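Local coordinates for Pdx2 protein (PDB 2ABW), which hydrolyses glutamine to glutamate and ammonia as the glutaminase subunit of PLP synthase, the ammonia being channelled to Pdx1 for vitamin B6 synthesis, at residues V8-G13 with Q34-H39; S94-N99 with D116-R121; V168-S173 with I182-Q187. One frame throughout, in Å; residues are numbered along the deposited sequence.

Interaction 1: V8-G13 with Q34-H39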
loop_
_atom_site.group_PDB
_atom_site.type_symbol
_atom_site.label_atom_id
_atom_site.label_comp_id
_atom_site.label_asym_id
_atom_site.label_seq_id
_atom_site.Cartn_x
_atom_site.Cartn_y
_atom_site.Cartn_z
ATOM N N VAL A 8 -6.246 -2.252 -8.859
ATOM C CA VAL A 8 -5.142 -1.275 -8.717
ATOM C C VAL A 8 -5.677 0.092 -9.033
ATOM O O VAL A 8 -6.180 0.343 -10.109
ATOM C CB VAL A 8 -3.926 -1.601 -9.580
ATOM C CG1 VAL A 8 -2.794 -0.536 -9.399
ATOM C CG2 VAL A 8 -3.358 -2.978 -9.192
ATOM N N LEU A 9 -5.641 1.005 -8.064
ATOM C CA LEU A 9 -6.138 2.395 -8.285
ATOM C C LEU A 9 -5.318 2.967 -9.441
ATOM O O LEU A 9 -4.098 2.817 -9.479
ATOM C CB LEU A 9 -5.978 3.182 -6.974
ATOM C CG LEU A 9 -6.724 4.530 -7.096
ATOM C CD1 LEU A 9 -8.248 4.397 -7.009
ATOM C CD2 LEU A 9 -6.251 5.484 -5.981
ATOM N N SER A 10 -5.977 3.551 -10.432
ATOM C CA SER A 10 -5.267 3.903 -11.682
ATOM C C SER A 10 -5.378 5.336 -12.149
ATOM O O SER A 10 -4.782 5.713 -13.193
ATOM C CB SER A 10 -5.717 2.978 -12.772
ATOM O OG SER A 10 -7.061 3.217 -13.129
ATOM N N LEU A 11 -6.128 6.101 -11.397
ATOM C CA LEU A 11 -6.435 7.479 -11.761
ATOM C C LEU A 11 -5.194 8.357 -11.920
ATOM O O LEU A 11 -5.201 9.260 -12.757
ATOM C CB LEU A 11 -7.388 8.054 -10.718
ATOM C CG LEU A 11 -8.770 7.358 -10.696
ATOM C CD1 LEU A 11 -9.559 7.698 -9.511
ATOM C CD2 LEU A 11 -9.523 7.576 -11.976
ATOM N N GLN A 12 -4.162 8.106 -11.115
ATOM C CA GLN A 12 -2.981 8.901 -11.069
ATOM C C GLN A 12 -1.980 8.495 -12.160
ATOM O O GLN A 12 -0.928 9.144 -12.339
ATOM C CB GLN A 12 -2.354 8.744 -9.705
ATOM C CG GLN A 12 -1.751 7.352 -9.414
ATOM C CD GLN A 12 -2.706 6.127 -9.309
ATOM O OE1 GLN A 12 -3.893 6.203 -8.938
ATOM N NE2 GLN A 12 -2.111 4.963 -9.547
ATOM N N GLY A 13 -2.264 7.420 -12.880
ATOM C CA GLY A 13 -1.306 6.975 -13.921
ATOM C C GLY A 13 -0.130 6.162 -13.358
ATOM O O GLY A 13 -0.046 5.876 -12.154
ATOM N N GLN A 34 -8.181 -2.360 -13.271
ATOM C CA GLN A 34 -7.955 -1.000 -12.904
ATOM C C GLN A 34 -9.136 -0.582 -12.075
ATOM O O GLN A 34 -10.295 -1.003 -12.318
ATOM C CB GLN A 34 -7.905 -0.093 -14.129
ATOM C CG GLN A 34 -6.715 -0.221 -15.006
ATOM C CD GLN A 34 -6.797 0.807 -16.159
ATOM O OE1 GLN A 34 -7.224 1.952 -15.949
ATOM N NE2 GLN A 34 -6.373 0.404 -17.341
ATOM N N VAL A 35 -8.905 0.317 -11.130
ATOM C CA VAL A 35 -10.001 0.936 -10.367
ATOM C C VAL A 35 -9.960 2.454 -10.570
ATOM O O VAL A 35 -8.982 3.119 -10.282
ATOM C CB VAL A 35 -9.909 0.621 -8.891
ATOM C CG1 VAL A 35 -10.854 1.458 -8.047
ATOM C CG2 VAL A 35 -10.042 -0.930 -8.720
ATOM N N ARG A 36 -11.011 2.965 -11.156
ATOM C CA ARG A 36 -11.106 4.372 -11.510
ATOM C C ARG A 36 -12.345 5.001 -10.894
ATOM O O ARG A 36 -12.520 6.199 -10.968
ATOM C CB ARG A 36 -11.247 4.420 -13.030
ATOM C CG ARG A 36 -10.166 3.779 -13.819
ATOM C CD ARG A 36 -10.749 3.388 -15.182
ATOM N NE ARG A 36 -11.566 2.151 -15.035
ATOM C CZ ARG A 36 -12.658 1.858 -15.720
ATOM N NH1 ARG A 36 -13.164 2.714 -16.601
ATOM N NH2 ARG A 36 -13.276 0.702 -15.538
ATOM N N ASN A 37 -13.229 4.179 -10.310
ATOM C CA ASN A 37 -14.502 4.676 -9.823
ATOM C C ASN A 37 -15.106 3.681 -8.856
ATOM O O ASN A 37 -14.546 2.593 -8.646
ATOM C CB ASN A 37 -15.416 4.958 -11.002
ATOM C CG ASN A 37 -15.643 3.770 -11.855
ATOM O OD1 ASN A 37 -16.017 2.744 -11.390
ATOM N ND2 ASN A 37 -15.483 3.926 -13.175
ATOM N N VAL A 38 -16.239 4.020 -8.264
ATOM C CA VAL A 38 -16.872 3.193 -7.247
ATOM C C VAL A 38 -17.427 1.868 -7.808
ATOM O O VAL A 38 -17.461 0.866 -7.089
ATOM C CB VAL A 38 -17.957 3.952 -6.470
ATOM C CG1 VAL A 38 -17.403 5.160 -5.742
ATOM C CG2 VAL A 38 -19.077 4.404 -7.387
ATOM N N HIS A 39 -17.843 1.865 -9.073
ATOM C CA HIS A 39 -18.299 0.599 -9.720
ATOM C C HIS A 39 -17.127 -0.421 -9.735
ATOM O O HIS A 39 -17.256 -1.544 -9.312
ATOM C CB HIS A 39 -18.747 0.886 -11.127
ATOM C CG HIS A 39 -19.299 -0.318 -11.813
ATOM N ND1 HIS A 39 -18.685 -0.894 -12.905
ATOM C CD2 HIS A 39 -20.377 -1.096 -11.534
ATOM C CE1 HIS A 39 -19.324 -1.998 -13.238
ATOM N NE2 HIS A 39 -20.381 -2.128 -12.454
#
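The tight half of this contact lies where the strands holding V8-L9 and Q34-V35 end side by side. V35 N donates to V8 O at 2.9 Å, and V35 O in turn takes S10 N at 3.0 Å, this donor lying in the carbonyl plane. Buried S10 belongs here too: its OG, in the crowded position between N and carbonyl carbon (chi1 69°), donates to a lone pair of Q34 OE1 at 3.1 Å. L9 and V35 cross at about a right angle, L9 CD1 reaching V35 CG1 at 4.1 Å; L9 also touches V57 of helix 54-60, and V35 touches L47 of strand 46-49. The parallel pairing is that of a beta-alpha-beta unit, strand 4-9, helix 16-23, strand 30-35. Past L9 the strands part in a type I turn, closed by G13 N to S10 O at 3.1 Å; Q12 NE2 additionally donates to L9 O from above its carbonyl plane. The solvent side is looser. At its margin L11 CD2 rests 3.4 Å from R36 O. Exposed R36 keeps CG near S10 OG, but bends at chi3 and carries its guanidinium away to a salt bridge with D40.

Interaction 2: S94-N99 with D116-R121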
loop_
_atom_site.group_PDB
_atom_site.type_symbol
_atom_site.label_atom_id
_atom_site.label_comp_id
_atom_site.label_asym_id
_atom_site.label_seq_id
_atom_site.Cartn_x
_atom_site.Cartn_y
_atom_site.Cartn_z
ATOM N N SER A 94 -2.029 6.432 6.277
ATOM C CA SER A 94 -1.440 6.763 7.519
ATOM C C SER A 94 -2.306 7.712 8.369
ATOM O O SER A 94 -2.967 8.615 7.860
ATOM C CB SER A 94 -0.043 7.349 7.370
ATOM O OG SER A 94 0.790 6.421 6.726
ATOM N N LYS A 95 -2.179 7.590 9.689
ATOM C CA LYS A 95 -2.923 8.500 10.618
ATOM C C LYS A 95 -2.458 9.912 10.618
ATOM O O LYS A 95 -3.254 10.883 10.480
ATOM C CB LYS A 95 -2.816 7.976 12.028
ATOM C CG LYS A 95 -3.607 8.778 13.069
ATOM C CD LYS A 95 -3.603 8.086 14.397
ATOM C CE LYS A 95 -4.670 8.706 15.343
ATOM N NZ LYS A 95 -5.722 9.410 14.540
ATOM N N ASN A 96 -1.140 10.101 10.795
ATOM C CA ASN A 96 -0.548 11.406 10.809
ATOM C C ASN A 96 0.385 11.507 9.627
ATOM O O ASN A 96 1.284 10.648 9.455
ATOM C CB ASN A 96 0.217 11.656 12.101
ATOM C CG ASN A 96 -0.637 11.567 13.311
ATOM O OD1 ASN A 96 -1.737 12.215 13.392
ATOM N ND2 ASN A 96 -0.164 10.790 14.299
ATOM N N VAL A 97 0.181 12.479 8.763
ATOM C CA VAL A 97 1.053 12.777 7.662
ATOM C C VAL A 97 1.817 14.034 7.904
ATOM O O VAL A 97 1.179 15.082 8.128
ATOM C CB VAL A 97 0.269 12.732 6.303
ATOM C CG1 VAL A 97 1.202 13.045 5.171
ATOM C CG2 VAL A 97 -0.538 11.347 6.078
ATOM N N GLU A 98 3.140 13.976 7.739
ATOM C CA GLU A 98 4.029 15.138 7.925
ATOM C C GLU A 98 4.780 15.504 6.655
ATOM O O GLU A 98 5.155 14.672 5.828
ATOM C CB GLU A 98 5.015 14.844 9.036
ATOM C CG GLU A 98 4.298 14.605 10.355
ATOM C CD GLU A 98 5.211 14.280 11.542
ATOM O OE1 GLU A 98 6.351 13.872 11.326
ATOM O OE2 GLU A 98 4.743 14.366 12.695
ATOM N N ASN A 99 4.983 16.799 6.487
ATOM C CA ASN A 99 5.819 17.319 5.406
ATOM C C ASN A 99 5.271 17.172 3.999
ATOM O O ASN A 99 6.043 17.190 3.018
ATOM C CB ASN A 99 7.242 16.757 5.487
ATOM C CG ASN A 99 8.239 17.568 4.676
ATOM O OD1 ASN A 99 8.236 18.813 4.709
ATOM N ND2 ASN A 99 9.101 16.872 3.942
ATOM N N ASP A 116 -2.096 3.000 11.808
ATOM C CA ASP A 116 -1.883 3.938 12.968
ATOM C C ASP A 116 -0.397 4.216 13.092
ATOM O O ASP A 116 0.285 3.729 13.981
ATOM C CB ASP A 116 -2.538 3.465 14.218
ATOM C CG ASP A 116 -4.083 3.504 14.105
ATOM O OD1 ASP A 116 -4.671 4.304 13.294
ATOM O OD2 ASP A 116 -4.692 2.638 14.751
ATOM N N ILE A 117 0.073 5.035 12.135
ATOM C CA ILE A 117 1.461 5.450 12.088
ATOM C C ILE A 117 1.543 6.925 11.728
ATOM O O ILE A 117 0.657 7.521 11.200
ATOM C CB ILE A 117 2.236 4.656 11.011
ATOM C CG1 ILE A 117 1.755 4.974 9.566
ATOM C CG2 ILE A 117 2.181 3.163 11.345
ATOM C CD1 ILE A 117 2.363 4.094 8.453
ATOM N N THR A 118 2.692 7.515 12.051
ATOM C CA THR A 118 3.049 8.824 11.544
ATOM C C THR A 118 4.083 8.667 10.477
ATOM O O THR A 118 5.112 7.968 10.650
ATOM C CB THR A 118 3.715 9.664 12.659
ATOM O OG1 THR A 118 2.789 9.839 13.732
ATOM C CG2 THR A 118 4.181 10.981 12.213
ATOM N N ILE A 119 3.807 9.224 9.319
ATOM C CA ILE A 119 4.677 9.092 8.170
ATOM C C ILE A 119 5.088 10.492 7.632
ATOM O O ILE A 119 4.274 11.463 7.717
ATOM C CB ILE A 119 3.998 8.278 7.103
ATOM C CG1 ILE A 119 4.990 7.713 6.099
ATOM C CG2 ILE A 119 2.868 9.139 6.417
ATOM C CD1 ILE A 119 4.323 6.640 5.189
ATOM N N CYS A 120 6.299 10.610 7.126
ATOM C CA CYS A 120 6.898 11.836 6.621
ATOM C C CYS A 120 7.233 11.685 5.163
ATOM O O CYS A 120 7.852 10.701 4.735
ATOM C CB CYS A 120 8.196 12.111 7.329
ATOM S SG CYS A 120 7.985 12.056 9.028
ATOM N N ARG A 121 6.826 12.649 4.368
ATOM C CA ARG A 121 7.059 12.485 2.960
ATOM C C ARG A 121 8.461 12.838 2.678
ATOM O O ARG A 121 9.033 12.261 1.778
ATOM C CB ARG A 121 6.063 13.278 2.105
ATOM C CG ARG A 121 6.631 14.285 1.313
ATOM C CD ARG A 121 5.731 14.641 0.175
ATOM N NE ARG A 121 6.094 15.947 -0.335
ATOM C CZ ARG A 121 5.433 16.585 -1.309
ATOM N NH1 ARG A 121 4.390 16.017 -1.906
ATOM N NH2 ARG A 121 5.824 17.803 -1.690
#
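Four well-formed backbone bonds make up the first shell between these parallel strands. N96 N points almost straight at I117 O (3.2 Å, 178° at the hydrogen), and N96 O accepts I119 N at 2.9 Å nearly along its C=O axis. One step on, E98 N reaches I119 O at 2.8 Å and R121 N reaches E98 O at 3.0 Å. Side chains add to this on both faces. On that of N96, E98, T118 and C120, N96 ND2 donates in its amide plane to T118 OG1 at 3.2 Å, while the extended E98 chain crosses T118 obliquely and sets its carboxylate against T118 CG2, with E98 OE1 3.4 Å from C120 SG. On the other face V97 and I119 lie side by side, CG2 to CG2 at 4.1 Å, against I91 of helix 88-92. Just before the corner at K95 and N96, S94 OG sits beside I117 CD1 at 3.3 Å, its hydroxyl bonded to C90 O. R121, assigned to the glutamine site, leaves the strand's end with its CG beside N99 O and its chain extended to NE. The outer shell comes from strand 157-161, third in this small sheet. There E160 OE1 bonds to T118 OG1, so the hydroxyl that accepts from N96 is gripped twice and the threonine is positioned; R159 pairs with E98, whose negative charge is probably stabilised by that salt bridge.

Interaction 3: V168-S173 with I182-Q187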
loop_
_atom_site.group_PDB
_atom_site.type_symbol
_atom_site.label_atom_id
_atom_site.label_comp_id
_atom_site.label_asym_id
_atom_site.label_seq_id
_atom_site.Cartn_x
_atom_site.Cartn_y
_atom_site.Cartn_z
ATOM N N VAL A 168 5.156 -4.486 12.595
ATOM C CA VAL A 168 6.260 -4.123 11.760
ATOM C C VAL A 168 6.628 -5.387 11.013
ATOM O O VAL A 168 7.072 -6.439 11.628
ATOM C CB VAL A 168 7.472 -3.558 12.556
ATOM C CG1 VAL A 168 8.705 -3.411 11.626
ATOM C CG2 VAL A 168 7.054 -2.271 13.182
ATOM N N LEU A 169 6.386 -5.355 9.733
ATOM C CA LEU A 169 6.561 -6.512 8.889
ATOM C C LEU A 169 7.978 -6.608 8.329
ATOM O O LEU A 169 8.518 -7.676 8.064
ATOM C CB LEU A 169 5.479 -6.448 7.754
ATOM C CG LEU A 169 5.551 -7.549 6.767
ATOM C CD1 LEU A 169 5.417 -8.970 7.394
ATOM C CD2 LEU A 169 4.526 -7.303 5.655
ATOM N N ALA A 170 8.605 -5.462 7.994
ATOM C CA ALA A 170 9.950 -5.489 7.455
ATOM C C ALA A 170 10.696 -4.222 7.825
ATOM O O ALA A 170 10.096 -3.127 7.855
ATOM C CB ALA A 170 9.917 -5.595 5.937
ATOM N N THR A 171 11.989 -4.363 8.127
ATOM C CA THR A 171 12.884 -3.281 8.463
ATOM C C THR A 171 14.162 -3.470 7.659
ATOM O O THR A 171 14.391 -4.489 7.021
ATOM C CB THR A 171 13.234 -3.258 9.926
ATOM O OG1 THR A 171 13.971 -4.461 10.270
ATOM C CG2 THR A 171 11.990 -3.146 10.746
ATOM N N PHE A 172 14.953 -2.388 7.599
ATOM C CA PHE A 172 16.262 -2.460 6.971
ATOM C C PHE A 172 17.220 -1.542 7.608
ATOM O O PHE A 172 16.824 -0.646 8.326
ATOM C CB PHE A 172 16.199 -2.139 5.477
ATOM C CG PHE A 172 15.787 -0.695 5.143
ATOM C CD1 PHE A 172 14.445 -0.393 4.938
ATOM C CD2 PHE A 172 16.710 0.253 4.892
ATOM C CE1 PHE A 172 14.085 0.878 4.616
ATOM C CE2 PHE A 172 16.350 1.509 4.538
ATOM C CZ PHE A 172 15.057 1.809 4.395
ATOM N N SER A 173 18.496 -1.772 7.367
ATOM C CA SER A 173 19.502 -0.864 7.859
ATOM C C SER A 173 20.186 -0.259 6.685
ATOM O O SER A 173 20.409 -0.935 5.688
ATOM C CB SER A 173 20.501 -1.645 8.728
ATOM O OG SER A 173 19.813 -1.918 9.953
ATOM N N ILE A 182 11.815 1.338 9.192
ATOM C CA ILE A 182 10.625 0.517 8.959
ATOM C C ILE A 182 10.231 0.629 7.494
ATOM O O ILE A 182 9.931 1.713 7.012
ATOM C CB ILE A 182 9.469 0.975 9.856
ATOM C CG1 ILE A 182 9.869 0.855 11.334
ATOM C CG2 ILE A 182 8.156 0.162 9.551
ATOM C CD1 ILE A 182 8.829 1.427 12.321
ATOM N N ALA A 183 10.230 -0.526 6.809
ATOM C CA ALA A 183 9.911 -0.607 5.405
ATOM C C ALA A 183 8.446 -1.015 5.110
ATOM O O ALA A 183 7.913 -0.638 4.083
ATOM C CB ALA A 183 10.916 -1.548 4.669
ATOM N N ALA A 184 7.879 -1.859 5.963
ATOM C CA ALA A 184 6.544 -2.408 5.745
ATOM C C ALA A 184 5.896 -2.610 7.070
ATOM O O ALA A 184 6.489 -3.014 8.083
ATOM C CB ALA A 184 6.653 -3.684 5.024
ATOM N N VAL A 185 4.605 -2.250 7.115
ATOM C CA VAL A 185 3.767 -2.454 8.306
ATOM C C VAL A 185 2.464 -3.098 7.887
ATOM O O VAL A 185 2.037 -2.950 6.723
ATOM C CB VAL A 185 3.446 -1.117 9.025
ATOM C CG1 VAL A 185 4.740 -0.596 9.706
ATOM C CG2 VAL A 185 2.844 -0.046 8.147
ATOM N N GLU A 186 1.828 -3.752 8.834
ATOM C CA GLU A 186 0.535 -4.368 8.571
ATOM C C GLU A 186 -0.346 -4.137 9.782
ATOM O O GLU A 186 0.083 -4.339 10.933
ATOM C CB GLU A 186 0.754 -5.867 8.273
ATOM C CG GLU A 186 -0.547 -6.580 7.796
ATOM C CD GLU A 186 -0.261 -7.961 7.208
ATOM O OE1 GLU A 186 0.860 -8.496 7.456
ATOM O OE2 GLU A 186 -1.141 -8.567 6.620
ATOM N N GLN A 187 -1.594 -3.786 9.568
ATOM C CA GLN A 187 -2.516 -3.538 10.696
ATOM C C GLN A 187 -3.896 -3.988 10.207
ATOM O O GLN A 187 -4.402 -3.387 9.273
ATOM C CB GLN A 187 -2.602 -2.073 11.094
ATOM C CG GLN A 187 -3.476 -1.878 12.350
ATOM C CD GLN A 187 -3.523 -0.493 12.795
ATOM O OE1 GLN A 187 -2.854 0.401 12.219
ATOM N NE2 GLN A 187 -4.379 -0.246 13.822
#
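L169 and A183 both have helix-like backbone torsions inside extended strands (psi -37° and -33°), and these two kinks bring neighbouring N-H groups round to a single carbonyl. A184 O receives L169 N at 2.9 Å and A170 N at 3.2 Å; A170 O likewise receives A183 N at 2.8 Å and A184 N at 3.2 Å. All four donors stand above the carbonyl planes, so each oxygen is gripped twice by obliquely placed N-H groups. A170 and A184 form a hydrogen-bonded pair, their CB atoms 3.9 Å apart. On the opposite face V168 and I182 cross at about a right angle: I182 CG2, anti to its backbone N, touches V168 CG1 at 4.2 Å. F172 has CG in the crowded position between N and carbonyl carbon, which turns the ring's edge to A183, whose CB lies in the ring plane, 3.7 Å from F172 CD1. E186 OE1 is hydrogen-bonded to Y208 OH and OE2 forms a salt bridge with K212 NZ, both of helix 204-219. Antiparallel strands (176°), their segment axes 4.4 Å apart at closest, with a classic beta bulge on each, form a doubly bulged beta hairpin in the main sheet.

Interactions 1 and 3 both belong to the main mixed sheet but lie on opposite sides of the chain's centre, with centres about 26 Å apart and nearest atoms about 17 Å apart. Interaction 2, in the separate three-stranded sheet, meets interaction 3 directly: D116 N lies 2.7 Å from Q187 OE1 in a probable hydrogen bond, and I117 CD1 packs on V185 CG2. Interactions 1 and 2 do not touch, their nearest atoms being about 13 Å apart. Only interaction 2 holds a residue of the active site: R121, assigned to glutamine binding, has its side chain about 5 Å from that of S54. The V8 and A183 side chains lie about 9 and 11 Å from those of the charge relay residues E198 and H196.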